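Local atomic coordinates of dally-like protein (Drosophila melanogaster, PDB entry 3ODN), a protein that is probably a cell-surface heparan sulfate proteoglycan, a GPI-anchored glypican with a part in Hedgehog signalling, here represented by its alpha-helical core domain. Residues 60-65 against 424-429; 68-73 against 209-214; 79-84 against 203-208; 271-276 against 410-415. The protein carries 2 engineered substitutions. One frame throughout, in Å; residues are numbered along the deposited sequence.

Contact 1 (60-65 against 424-429); sequences QQLEGH and HSVCSN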
loop_
_atom_site.group_PDB
_atom_site.type_symbol
_atom_site.label_atom_id
_atom_site.label_comp_id
_atom_site.label_asym_id
_atom_site.label_seq_id
_atom_site.Cartn_x
_atom_site.Cartn_y
_atom_site.Cartn_z
ATOM N N GLN A 60 -13.762 -27.046 -15.081
ATOM C CA GLN A 60 -14.179 -26.758 -13.704
ATOM C C GLN A 60 -13.136 -27.113 -12.633
ATOM O O GLN A 60 -13.246 -26.630 -11.506
ATOM C CB GLN A 60 -15.547 -27.404 -13.402
ATOM C CG GLN A 60 -16.676 -26.871 -14.290
ATOM C CD GLN A 60 -18.047 -27.101 -13.705
ATOM O OE1 GLN A 60 -18.780 -28.013 -14.115
ATOM N NE2 GLN A 60 -18.434 -26.252 -12.754
ATOM N N GLN A 61 -12.130 -27.941 -12.979
ATOM C CA GLN A 61 -11.048 -28.332 -12.072
ATOM C C GLN A 61 -10.070 -27.183 -11.944
ATOM O O GLN A 61 -9.740 -26.789 -10.823
ATOM C CB GLN A 61 -10.327 -29.594 -12.569
ATOM C CG GLN A 61 -10.921 -30.888 -12.031
ATOM C CD GLN A 61 -10.481 -32.085 -12.837
ATOM O OE1 GLN A 61 -9.293 -32.402 -12.927
ATOM N NE2 GLN A 61 -11.433 -32.784 -13.440
ATOM N N LEU A 62 -9.625 -26.635 -13.098
ATOM C CA LEU A 62 -8.700 -25.504 -13.166
ATOM C C LEU A 62 -9.384 -24.220 -12.715
ATOM O O LEU A 62 -8.804 -23.495 -11.903
ATOM C CB LEU A 62 -8.104 -25.354 -14.584
ATOM C CG LEU A 62 -7.169 -24.147 -14.843
ATOM C CD1 LEU A 62 -5.889 -24.230 -14.020
ATOM C CD2 LEU A 62 -6.835 -24.035 -16.315
ATOM N N GLU A 63 -10.608 -23.937 -13.228
ATOM C CA GLU A 63 -11.385 -22.739 -12.864
ATOM C C GLU A 63 -11.663 -22.698 -11.346
ATOM O O GLU A 63 -11.639 -21.621 -10.744
ATOM C CB GLU A 63 -12.706 -22.654 -13.672
ATOM C CG GLU A 63 -12.536 -22.207 -15.121
ATOM C CD GLU A 63 -13.693 -21.409 -15.700
ATOM O OE1 GLU A 63 -13.527 -20.185 -15.922
ATOM O OE2 GLU A 63 -14.768 -22.009 -15.932
ATOM N N GLY A 64 -11.864 -23.885 -10.762
ATOM C CA GLY A 64 -12.112 -24.103 -9.341
ATOM C C GLY A 64 -10.904 -23.820 -8.478
ATOM O O GLY A 64 -10.988 -22.983 -7.571
ATOM N N HIS A 65 -9.751 -24.497 -8.772
ATOM C CA HIS A 65 -8.488 -24.298 -8.041
ATOM C C HIS A 65 -8.024 -22.833 -8.104
ATOM O O HIS A 65 -7.597 -22.309 -7.081
ATOM C CB HIS A 65 -7.367 -25.252 -8.510
ATOM C CG HIS A 65 -7.456 -26.663 -7.982
ATOM N ND1 HIS A 65 -7.385 -26.942 -6.621
ATOM C CD2 HIS A 65 -7.540 -27.840 -8.659
ATOM C CE1 HIS A 65 -7.466 -28.265 -6.520
ATOM N NE2 HIS A 65 -7.545 -28.847 -7.718
ATOM N N HIS A 424 2.281 -24.333 -11.620
ATOM C CA HIS A 424 3.045 -25.267 -10.778
ATOM C C HIS A 424 2.200 -25.792 -9.606
ATOM O O HIS A 424 2.266 -26.982 -9.306
ATOM C CB HIS A 424 4.360 -24.618 -10.288
ATOM C CG HIS A 424 5.131 -23.965 -11.391
ATOM N ND1 HIS A 424 5.920 -24.709 -12.263
ATOM C CD2 HIS A 424 5.150 -22.669 -11.781
ATOM C CE1 HIS A 424 6.394 -23.843 -13.145
ATOM N NE2 HIS A 424 5.974 -22.600 -12.885
ATOM N N SER A 425 1.382 -24.909 -8.980
ATOM C CA SER A 425 0.456 -25.254 -7.895
ATOM C C SER A 425 -0.593 -26.278 -8.416
ATOM O O SER A 425 -0.739 -27.360 -7.826
ATOM C CB SER A 425 -0.207 -23.992 -7.334
ATOM O OG SER A 425 -1.140 -24.264 -6.300
ATOM N N VAL A 426 -1.236 -25.971 -9.575
ATOM C CA VAL A 426 -2.213 -26.833 -10.259
ATOM C C VAL A 426 -1.651 -28.255 -10.562
ATOM O O VAL A 426 -2.305 -29.249 -10.234
ATOM C CB VAL A 426 -2.798 -26.173 -11.545
ATOM C CG1 VAL A 426 -3.938 -27.005 -12.128
ATOM C CG2 VAL A 426 -3.272 -24.751 -11.280
ATOM N N CYS A 427 -0.449 -28.341 -11.160
ATOM C CA CYS A 427 0.159 -29.617 -11.564
ATOM C C CYS A 427 0.615 -30.541 -10.440
ATOM O O CYS A 427 0.670 -31.751 -10.641
ATOM C CB CYS A 427 1.266 -29.395 -12.593
ATOM S SG CYS A 427 0.715 -28.556 -14.101
ATOM N N SER A 428 0.988 -29.971 -9.291
ATOM C CA SER A 428 1.501 -30.669 -8.110
ATOM C C SER A 428 0.409 -31.307 -7.247
ATOM O O SER A 428 0.714 -32.175 -6.424
ATOM C CB SER A 428 2.312 -29.697 -7.263
ATOM O OG SER A 428 1.478 -28.668 -6.750
ATOM N N ASN A 429 -0.847 -30.856 -7.418
ATOM C CA ASN A 429 -2.026 -31.296 -6.681
ATOM C C ASN A 429 -2.448 -32.741 -6.945
ATOM O O ASN A 429 -2.386 -33.197 -8.087
ATOM C CB ASN A 429 -3.194 -30.360 -6.960
ATOM C CG ASN A 429 -4.008 -30.119 -5.726
ATOM O OD1 ASN A 429 -3.623 -29.322 -4.862
ATOM N ND2 ASN A 429 -5.096 -30.870 -5.576
#
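L62 and H65 of helix 48-106 meet V426 of helix 422-428 and N429 of the loop that follows. L62 comes first along 60-65. Chi1 (176°) sets CG opposite the backbone N, and chi2 (65°) then turns CD1 to the second segment. CD1 rests against both methyls of V426. L62 CD1 is 3.8 Å from V426 CG2 and almost as near to V426 CG1. The side chains cross at about a right angle, and CD1 sits over the fork of the valine. Both residues are buried, and this pair is the apolar part of the contact.

H65 lies one turn further on and points toward 424-429. The side chains of H65 and N429 come from opposite directions, and N429 ND2 meets the ring obliquely. H65 CE1 is 3.6 Å from N429 ND2. The planes of the imidazole and the amide are 57° apart, so the groups are not stacked. The sheltered leucine-valine pair thus gives way to a polar, partly exposed margin. H65 NE2 makes a weak hydrogen bond to D431, just beyond the second segment. This may limit rotation of the ring.

The contact joins the long helix 48-106 to the short helix 422-428 of the glypican core. The disulfide C427-C248 ties the short helix to helix 245-255. I252 of that helix touches L62, V426 and C427, so helix 245-255 adds a third wall to the apolar part.

Contact 2 (68-73 against 209-214); sequences DQISRM and EVAKKV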
loop_
_atom_site.group_PDB
_atom_site.type_symbol
_atom_site.label_atom_id
_atom_site.label_comp_id
_atom_site.label_asym_id
_atom_site.label_seq_id
_atom_site.Cartn_x
_atom_site.Cartn_y
_atom_site.Cartn_z
ATOM N N ASP A 68 -10.185 -20.455 -5.957
ATOM C CA ASP A 68 -9.868 -20.760 -4.557
ATOM C C ASP A 68 -8.653 -19.980 -4.074
ATOM O O ASP A 68 -8.723 -19.320 -3.037
ATOM C CB ASP A 68 -9.646 -22.271 -4.377
ATOM C CG ASP A 68 -9.344 -22.704 -2.955
ATOM O OD1 ASP A 68 -10.297 -23.070 -2.231
ATOM O OD2 ASP A 68 -8.149 -22.728 -2.582
ATOM N N GLN A 69 -7.541 -20.066 -4.822
ATOM C CA GLN A 69 -6.270 -19.404 -4.522
ATOM C C GLN A 69 -6.404 -17.875 -4.550
ATOM O O GLN A 69 -5.826 -17.186 -3.705
ATOM C CB GLN A 69 -5.191 -19.857 -5.521
ATOM C CG GLN A 69 -4.821 -21.338 -5.440
ATOM C CD GLN A 69 -3.915 -21.632 -4.274
ATOM O OE1 GLN A 69 -2.710 -21.333 -4.293
ATOM N NE2 GLN A 69 -4.485 -22.204 -3.222
ATOM N N ILE A 70 -7.149 -17.360 -5.538
ATOM C CA ILE A 70 -7.380 -15.940 -5.739
ATOM C C ILE A 70 -8.200 -15.336 -4.594
ATOM O O ILE A 70 -7.751 -14.348 -4.016
ATOM C CB ILE A 70 -7.922 -15.632 -7.161
ATOM C CG1 ILE A 70 -6.938 -16.145 -8.253
ATOM C CG2 ILE A 70 -8.169 -14.144 -7.331
ATOM C CD1 ILE A 70 -7.527 -16.304 -9.684
ATOM N N SER A 71 -9.337 -15.958 -4.221
ATOM C CA SER A 71 -10.202 -15.500 -3.126
ATOM C C SER A 71 -9.508 -15.501 -1.775
ATOM O O SER A 71 -9.669 -14.527 -1.023
ATOM C CB SER A 71 -11.523 -16.271 -3.077
ATOM O OG SER A 71 -11.369 -17.678 -3.209
ATOM N N ARG A 72 -8.677 -16.532 -1.483
ATOM C CA ARG A 72 -7.931 -16.560 -0.210
ATOM C C ARG A 72 -6.875 -15.443 -0.120
ATOM O O ARG A 72 -6.812 -14.773 0.911
ATOM C CB ARG A 72 -7.346 -17.944 0.131
ATOM C CG ARG A 72 -8.418 -19.039 0.298
ATOM C CD ARG A 72 -8.042 -20.250 1.166
ATOM N NE ARG A 72 -6.600 -20.501 1.262
ATOM C CZ ARG A 72 -5.882 -21.187 0.375
ATOM N NH1 ARG A 72 -6.458 -21.692 -0.709
ATOM N NH2 ARG A 72 -4.578 -21.346 0.552
ATOM N N MET A 73 -6.089 -15.214 -1.211
ATOM C CA MET A 73 -5.056 -14.176 -1.285
ATOM C C MET A 73 -5.697 -12.785 -1.190
ATOM O O MET A 73 -5.204 -11.940 -0.435
ATOM C CB MET A 73 -4.212 -14.289 -2.569
ATOM C CG MET A 73 -3.099 -13.241 -2.635
ATOM S SD MET A 73 -2.412 -12.842 -4.254
ATOM C CE MET A 73 -3.821 -12.095 -5.007
ATOM N N GLU A 209 -8.838 -5.925 -4.309
ATOM C CA GLU A 209 -9.971 -5.619 -5.172
ATOM C C GLU A 209 -9.716 -6.093 -6.591
ATOM O O GLU A 209 -10.533 -6.825 -7.134
ATOM C CB GLU A 209 -10.246 -4.102 -5.181
ATOM C CG GLU A 209 -11.037 -3.548 -4.002
ATOM C CD GLU A 209 -11.146 -2.031 -3.980
ATOM O OE1 GLU A 209 -10.557 -1.370 -4.870
ATOM O OE2 GLU A 209 -11.822 -1.499 -3.070
ATOM N N VAL A 210 -8.599 -5.661 -7.194
ATOM C CA VAL A 210 -8.207 -6.002 -8.564
ATOM C C VAL A 210 -8.018 -7.519 -8.755
ATOM O O VAL A 210 -8.362 -8.041 -9.825
ATOM C CB VAL A 210 -7.023 -5.115 -9.031
ATOM C CG1 VAL A 210 -6.331 -5.667 -10.251
ATOM C CG2 VAL A 210 -7.493 -3.698 -9.317
ATOM N N ALA A 211 -7.541 -8.229 -7.699
ATOM C CA ALA A 211 -7.373 -9.689 -7.711
ATOM C C ALA A 211 -8.761 -10.336 -7.812
ATOM O O ALA A 211 -8.928 -11.302 -8.568
ATOM C CB ALA A 211 -6.653 -10.169 -6.454
ATOM N N LYS A 212 -9.765 -9.746 -7.113
ATOM C CA LYS A 212 -11.154 -10.215 -7.140
ATOM C C LYS A 212 -11.787 -10.090 -8.541
ATOM O O LYS A 212 -12.631 -10.923 -8.887
ATOM C CB LYS A 212 -12.015 -9.520 -6.067
ATOM C CG LYS A 212 -12.850 -10.485 -5.237
ATOM C CD LYS A 212 -13.668 -9.762 -4.174
ATOM C CE LYS A 212 -14.748 -10.642 -3.585
ATOM N NZ LYS A 212 -15.573 -9.909 -2.589
ATOM N N LYS A 213 -11.360 -9.093 -9.360
ATOM C CA LYS A 213 -11.896 -8.935 -10.719
ATOM C C LYS A 213 -11.278 -9.885 -11.775
ATOM O O LYS A 213 -11.817 -10.023 -12.879
ATOM C CB LYS A 213 -11.982 -7.463 -11.160
ATOM C CG LYS A 213 -13.381 -6.900 -10.956
ATOM C CD LYS A 213 -13.428 -5.387 -10.872
ATOM C CE LYS A 213 -14.830 -4.913 -10.557
ATOM N NZ LYS A 213 -14.935 -3.428 -10.530
ATOM N N VAL A 214 -10.181 -10.586 -11.407
ATOM C CA VAL A 214 -9.523 -11.543 -12.297
ATOM C C VAL A 214 -10.403 -12.809 -12.373
ATOM O O VAL A 214 -10.444 -13.443 -13.426
ATOM C CB VAL A 214 -8.044 -11.836 -11.900
ATOM C CG1 VAL A 214 -7.336 -12.678 -12.963
ATOM C CG2 VAL A 214 -7.264 -10.550 -11.659
#
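The first torsion of I70 puts CG2 opposite the backbone N (chi1 -58° to CG1) and turns this methyl onto A211. M73 starts out extended, with chi1 -178°, then bends at its last torsion. The bend at chi3 (66°) carries CE over to the same alanine. A211 thus receives two side chains from one face of helix 48-106, spaced three residues apart.

I70 CG2 approaches the backbone more closely than the side chain. I70 CG2 is 3.2 Å from A211 O and 4.3 Å from A211 CB. A211 O is already bonded to V214 N of its own helix, so the methyl packs tightly on an occupied carbonyl. M73 CE touches A211 CB at 3.7 Å. The small alanine side chain lets the helix backbones come near, with I70 CA 6.6 Å from A211 CA. All three residues are buried, and no hydrogen bond links the segments.

Away from the interface, R72 and D68 form a salt bridge one turn apart, with R72 NH1 2.7 Å from D68 OD2. The carboxylate carbon of D68 lies at the edge of the guanidinium, in its plane.

The contact packs helix 48-106 on the C-terminal part of helix 182-214. M73 also touches W266 of helix 260-281 and Y415 and F418. V210 and V214 reach F262 of helix 260-281, while V210 also meets helix 479-496. This is an interior joint of the helical bundle.

Contact 3 (79-84 against 203-208); sequences SKATKF and ALTTAS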
loop_
_atom_site.group_PDB
_atom_site.type_symbol
_atom_site.label_atom_id
_atom_site.label_comp_id
_atom_site.label_asym_id
_atom_site.label_seq_id
_atom_site.Cartn_x
_atom_site.Cartn_y
_atom_site.Cartn_z
ATOM N N SER A 79 -8.393 -7.917 4.342
ATOM C CA SER A 79 -8.601 -7.949 5.787
ATOM C C SER A 79 -7.489 -7.213 6.521
ATOM O O SER A 79 -7.773 -6.502 7.483
ATOM C CB SER A 79 -8.735 -9.387 6.285
ATOM O OG SER A 79 -7.476 -10.037 6.320
ATOM N N LYS A 80 -6.234 -7.370 6.050
ATOM C CA LYS A 80 -5.021 -6.728 6.576
ATOM C C LYS A 80 -4.975 -5.228 6.247
ATOM O O LYS A 80 -4.382 -4.459 7.007
ATOM C CB LYS A 80 -3.747 -7.438 6.041
ATOM C CG LYS A 80 -3.446 -8.785 6.704
ATOM C CD LYS A 80 -2.899 -8.624 8.114
ATOM C CE LYS A 80 -3.214 -9.796 9.004
ATOM N NZ LYS A 80 -2.237 -10.903 8.833
ATOM N N ALA A 81 -5.576 -4.811 5.117
ATOM C CA ALA A 81 -5.663 -3.397 4.730
ATOM C C ALA A 81 -6.497 -2.630 5.778
ATOM O O ALA A 81 -6.068 -1.603 6.288
ATOM C CB ALA A 81 -6.309 -3.280 3.362
ATOM N N THR A 82 -7.644 -3.211 6.144
ATOM C CA THR A 82 -8.629 -2.757 7.118
ATOM C C THR A 82 -8.015 -2.706 8.528
ATOM O O THR A 82 -8.240 -1.737 9.250
ATOM C CB THR A 82 -9.845 -3.702 7.039
ATOM O OG1 THR A 82 -10.266 -3.773 5.678
ATOM C CG2 THR A 82 -11.002 -3.253 7.910
ATOM N N LYS A 83 -7.258 -3.759 8.914
ATOM C CA LYS A 83 -6.571 -3.863 10.205
ATOM C C LYS A 83 -5.559 -2.702 10.351
ATOM O O LYS A 83 -5.547 -2.027 11.381
ATOM C CB LYS A 83 -5.868 -5.223 10.298
ATOM C CG LYS A 83 -5.620 -5.738 11.707
ATOM C CD LYS A 83 -5.181 -7.203 11.621
ATOM C CE LYS A 83 -4.302 -7.677 12.757
ATOM N NZ LYS A 83 -3.436 -8.814 12.338
ATOM N N PHE A 84 -4.758 -2.458 9.287
ATOM C CA PHE A 84 -3.748 -1.411 9.185
ATOM C C PHE A 84 -4.390 -0.057 9.324
ATOM O O PHE A 84 -3.901 0.759 10.100
ATOM C CB PHE A 84 -2.957 -1.528 7.857
ATOM C CG PHE A 84 -2.046 -0.361 7.531
ATOM C CD1 PHE A 84 -0.751 -0.306 8.034
ATOM C CD2 PHE A 84 -2.471 0.655 6.684
ATOM C CE1 PHE A 84 0.085 0.774 7.738
ATOM C CE2 PHE A 84 -1.643 1.737 6.396
ATOM C CZ PHE A 84 -0.365 1.785 6.908
ATOM N N ALA A 203 -3.317 0.987 -1.574
ATOM C CA ALA A 203 -2.714 0.038 -2.525
ATOM C C ALA A 203 -3.002 -1.418 -2.194
ATOM O O ALA A 203 -3.146 -2.232 -3.108
ATOM C CB ALA A 203 -1.222 0.268 -2.612
ATOM N N LEU A 204 -3.092 -1.739 -0.893
ATOM C CA LEU A 204 -3.411 -3.058 -0.349
ATOM C C LEU A 204 -4.878 -3.391 -0.646
ATOM O O LEU A 204 -5.200 -4.543 -0.931
ATOM C CB LEU A 204 -3.262 -2.992 1.171
ATOM C CG LEU A 204 -2.102 -3.706 1.832
ATOM C CD1 LEU A 204 -1.919 -3.193 3.268
ATOM C CD2 LEU A 204 -2.259 -5.224 1.772
ATOM N N THR A 205 -5.771 -2.379 -0.503
ATOM C CA THR A 205 -7.211 -2.466 -0.754
ATOM C C THR A 205 -7.441 -2.730 -2.254
ATOM O O THR A 205 -8.056 -3.732 -2.601
ATOM C CB THR A 205 -7.921 -1.223 -0.144
ATOM O OG1 THR A 205 -7.778 -1.278 1.271
ATOM C CG2 THR A 205 -9.405 -1.147 -0.454
ATOM N N THR A 206 -6.870 -1.877 -3.128
ATOM C CA THR A 206 -6.974 -1.998 -4.582
ATOM C C THR A 206 -6.291 -3.254 -5.128
ATOM O O THR A 206 -6.634 -3.662 -6.223
ATOM C CB THR A 206 -6.467 -0.739 -5.290
ATOM O OG1 THR A 206 -5.086 -0.570 -4.996
ATOM C CG2 THR A 206 -7.240 0.512 -4.905
ATOM N N ALA A 207 -5.310 -3.846 -4.412
ATOM C CA ALA A 207 -4.647 -5.076 -4.880
ATOM C C ALA A 207 -5.642 -6.210 -4.686
ATOM O O ALA A 207 -5.937 -6.954 -5.629
ATOM C CB ALA A 207 -3.386 -5.353 -4.075
ATOM N N SER A 208 -6.206 -6.279 -3.456
ATOM C CA SER A 208 -7.229 -7.218 -3.006
ATOM C C SER A 208 -8.462 -7.148 -3.915
ATOM O O SER A 208 -9.022 -8.178 -4.282
ATOM C CB SER A 208 -7.604 -6.897 -1.563
ATOM O OG SER A 208 -8.813 -7.523 -1.172
#
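A81 packs CB into the surface of helix 182-214, against L204 and T205. This is a close helix-helix contact within the all-alpha glypican core. A81 CB lies 3.8 Å from L204 CB, so the two side chains meet at their bases. L204 then runs past the alanine, and L204 CD1 comes to 4.0 Å from A81 CA. The CA atoms of A81 and L204 are only 5.6 Å apart, a spacing that the small alanine permits. No hydrogen bond crosses between the two segments.

Around this core, M273 of helix 260-281 and L77 of helix 48-106 also touch L204. F84 points toward 203-208 and its ring meets that of Y200 edge-to-face, while K80 forms a salt bridge with D407 of helix 400-414.

The hydroxyl of T205 has its polar partners outside the contact: it hydrogen-bonds with the carbonyl of G201, one turn back, and with K85 NZ on helix 48-106. The first torsion of T205 (chi1 -66°) sets OG1 beside the backbone N. From there, T205 OG1 also touches the methyl of A81, 3.2 Å from A81 CB.

Contact 4 (271-276 against 410-415); sequences MAMDKV and QRVKDY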
loop_
_atom_site.group_PDB
_atom_site.type_symbol
_atom_site.label_atom_id
_atom_site.label_comp_id
_atom_site.label_asym_id
_atom_site.label_seq_id
_atom_site.Cartn_x
_atom_site.Cartn_y
_atom_site.Cartn_z
ATOM N N MET A 271 7.250 -5.114 -5.336
ATOM C CA MET A 271 8.511 -4.388 -5.223
ATOM C C MET A 271 8.332 -2.947 -4.728
ATOM O O MET A 271 9.170 -2.469 -3.959
ATOM C CB MET A 271 9.270 -4.425 -6.549
ATOM C CG MET A 271 9.706 -5.820 -6.902
ATOM S SD MET A 271 10.962 -5.919 -8.192
ATOM C CE MET A 271 10.082 -5.219 -9.632
ATOM N N ALA A 272 7.251 -2.262 -5.176
ATOM C CA ALA A 272 6.925 -0.899 -4.769
ATOM C C ALA A 272 6.310 -0.921 -3.362
ATOM O O ALA A 272 6.614 -0.023 -2.556
ATOM C CB ALA A 272 5.970 -0.247 -5.769
ATOM N N MET A 273 5.465 -1.948 -3.061
ATOM C CA MET A 273 4.868 -2.130 -1.721
ATOM C C MET A 273 5.968 -2.393 -0.699
ATOM O O MET A 273 5.868 -1.911 0.436
ATOM C CB MET A 273 3.861 -3.314 -1.679
ATOM C CG MET A 273 2.476 -2.949 -2.111
ATOM S SD MET A 273 1.562 -1.847 -1.005
ATOM C CE MET A 273 1.082 -2.998 0.250
ATOM N N ASP A 274 7.013 -3.158 -1.097
ATOM C CA ASP A 274 8.146 -3.436 -0.208
ATOM C C ASP A 274 9.013 -2.206 0.095
ATOM O O ASP A 274 9.584 -2.119 1.179
ATOM C CB ASP A 274 9.013 -4.567 -0.734
ATOM C CG ASP A 274 9.746 -5.230 0.406
ATOM O OD1 ASP A 274 9.090 -5.960 1.187
ATOM O OD2 ASP A 274 10.960 -4.962 0.570
ATOM N N LYS A 275 9.144 -1.282 -0.864
ATOM C CA LYS A 275 9.939 -0.077 -0.667
ATOM C C LYS A 275 9.204 0.893 0.258
ATOM O O LYS A 275 9.825 1.471 1.137
ATOM C CB LYS A 275 10.374 0.541 -2.014
ATOM C CG LYS A 275 11.188 1.850 -1.913
ATOM C CD LYS A 275 12.564 1.754 -1.200
ATOM C CE LYS A 275 13.505 0.732 -1.803
ATOM N NZ LYS A 275 14.892 0.905 -1.315
ATOM N N VAL A 276 7.880 1.010 0.109
ATOM C CA VAL A 276 7.008 1.818 0.958
ATOM C C VAL A 276 7.001 1.282 2.411
ATOM O O VAL A 276 7.160 2.082 3.321
ATOM C CB VAL A 276 5.588 1.996 0.322
ATOM C CG1 VAL A 276 4.605 2.678 1.266
ATOM C CG2 VAL A 276 5.670 2.771 -0.983
ATOM N N GLN A 410 5.825 -9.145 4.716
ATOM C CA GLN A 410 6.201 -10.532 4.521
ATOM C C GLN A 410 5.197 -11.247 3.607
ATOM O O GLN A 410 5.601 -11.982 2.686
ATOM C CB GLN A 410 6.325 -11.226 5.893
ATOM C CG GLN A 410 7.023 -12.603 5.850
ATOM C CD GLN A 410 8.219 -12.646 4.919
ATOM O OE1 GLN A 410 8.211 -13.351 3.908
ATOM N NE2 GLN A 410 9.270 -11.896 5.229
ATOM N N ARG A 411 3.888 -11.002 3.848
ATOM C CA ARG A 411 2.814 -11.614 3.066
ATOM C C ARG A 411 2.822 -11.105 1.643
ATOM O O ARG A 411 2.627 -11.899 0.734
ATOM C CB ARG A 411 1.435 -11.460 3.737
ATOM C CG ARG A 411 1.331 -12.094 5.114
ATOM C CD ARG A 411 -0.012 -11.767 5.770
ATOM N NE ARG A 411 -0.266 -12.522 7.005
ATOM C CZ ARG A 411 -0.732 -13.767 7.056
ATOM N NH1 ARG A 411 -0.953 -14.452 5.932
ATOM N NH2 ARG A 411 -0.943 -14.355 8.223
ATOM N N VAL A 412 3.123 -9.805 1.434
ATOM C CA VAL A 412 3.243 -9.213 0.098
ATOM C C VAL A 412 4.497 -9.798 -0.608
ATOM O O VAL A 412 4.444 -10.064 -1.803
ATOM C CB VAL A 412 3.198 -7.654 0.167
ATOM C CG1 VAL A 412 3.551 -6.993 -1.171
ATOM C CG2 VAL A 412 1.834 -7.176 0.662
ATOM N N LYS A 413 5.606 -10.034 0.139
ATOM C CA LYS A 413 6.832 -10.680 -0.380
ATOM C C LYS A 413 6.476 -12.104 -0.837
ATOM O O LYS A 413 6.860 -12.477 -1.932
ATOM C CB LYS A 413 7.940 -10.793 0.699
ATOM C CG LYS A 413 8.894 -9.606 0.893
ATOM C CD LYS A 413 9.871 -9.874 2.092
ATOM C CE LYS A 413 10.168 -8.664 2.980
ATOM N NZ LYS A 413 9.935 -8.919 4.455
ATOM N N ASP A 414 5.762 -12.901 -0.006
ATOM C CA ASP A 414 5.375 -14.297 -0.350
ATOM C C ASP A 414 4.366 -14.379 -1.497
ATOM O O ASP A 414 4.239 -15.443 -2.091
ATOM C CB ASP A 414 4.810 -15.069 0.864
ATOM C CG ASP A 414 5.660 -15.157 2.141
ATOM O OD1 ASP A 414 6.913 -15.209 2.027
ATOM O OD2 ASP A 414 5.063 -15.244 3.253
ATOM N N TYR A 415 3.645 -13.283 -1.813
ATOM C CA TYR A 415 2.652 -13.222 -2.900
ATOM C C TYR A 415 3.208 -12.632 -4.191
ATOM O O TYR A 415 2.448 -12.522 -5.158
ATOM C CB TYR A 415 1.408 -12.369 -2.501
ATOM C CG TYR A 415 0.498 -12.953 -1.447
ATOM C CD1 TYR A 415 -0.060 -12.144 -0.463
ATOM C CD2 TYR A 415 0.131 -14.300 -1.472
ATOM C CE1 TYR A 415 -0.895 -12.669 0.517
ATOM C CE2 TYR A 415 -0.711 -14.836 -0.494
ATOM C CZ TYR A 415 -1.225 -14.007 0.498
ATOM O OH TYR A 415 -2.065 -14.463 1.487
#
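M273 and D274 of helix 260-281 lie opposite V412 and K413 near the end of helix 400-414, with CA separations of 7.5 Å for M273-V412 and 7.4 Å for D274-K413. M273 and D274 both point toward 410-415. The two pairs differ in chemistry.

M273 meets V412 near the backbone. M273 CB is 3.7 Å from V412 CG1. V412 points toward 271-276, and chi1 (171°) puts CG1, opposite the backbone N, against the methionine CB. The methionine chain bends at chi2 and chi3, and its far end packs elsewhere in the bundle. Both residues are buried.

D274 and K413 form the polar side. The aspartate crosses the lysine chain at a slant, and D274 OD1 rests on its methylenes. D274 OD1 is 3.4 Å from K413 CE and 3.7 Å from K413 CG. K413 NZ stays 4.5 Å from D274 OD1, beyond salt-bridge distance. The charges probably still attract weakly. The salt bridge of D274 OD1 is instead with R409, just before the second segment. K413 is exposed, so this edge of the contact faces solvent.

Helix 260-281 is here held among several others. M273 touches Y200 and A203 of helix 182-214 and L492 of helix 479-496. On the other segment, R411 packs on I76 of helix 48-106, and Y415 reaches I76 and L77 of that helix. The contact thus lies between helix 182-214, touched by the first segment, and helix 48-106, touched by the second.

Contacts 2 and 3 are buried and apolar at their centres. Both pair helix 48-106 with helix 182-214, and both place an alanine at the interface. The centres of contacts 2 and 3 are about 13 Å apart. Contacts 1 and 4 are partly buried. Each combines an apolar pair with a polar one: histidine and asparagine in contact 1, aspartate and lysine in contact 4. Contact 3 lies nearest the chain's centre, about 7 Å from it centre to centre, and contact 1 farthest, at about 29 Å. Contact 4 touches both contact 2 and contact 3, and contact 1 touches contact 2. Contact 1 shares helix 48-106 with contacts 2 and 3, and includes a disulfide cysteine.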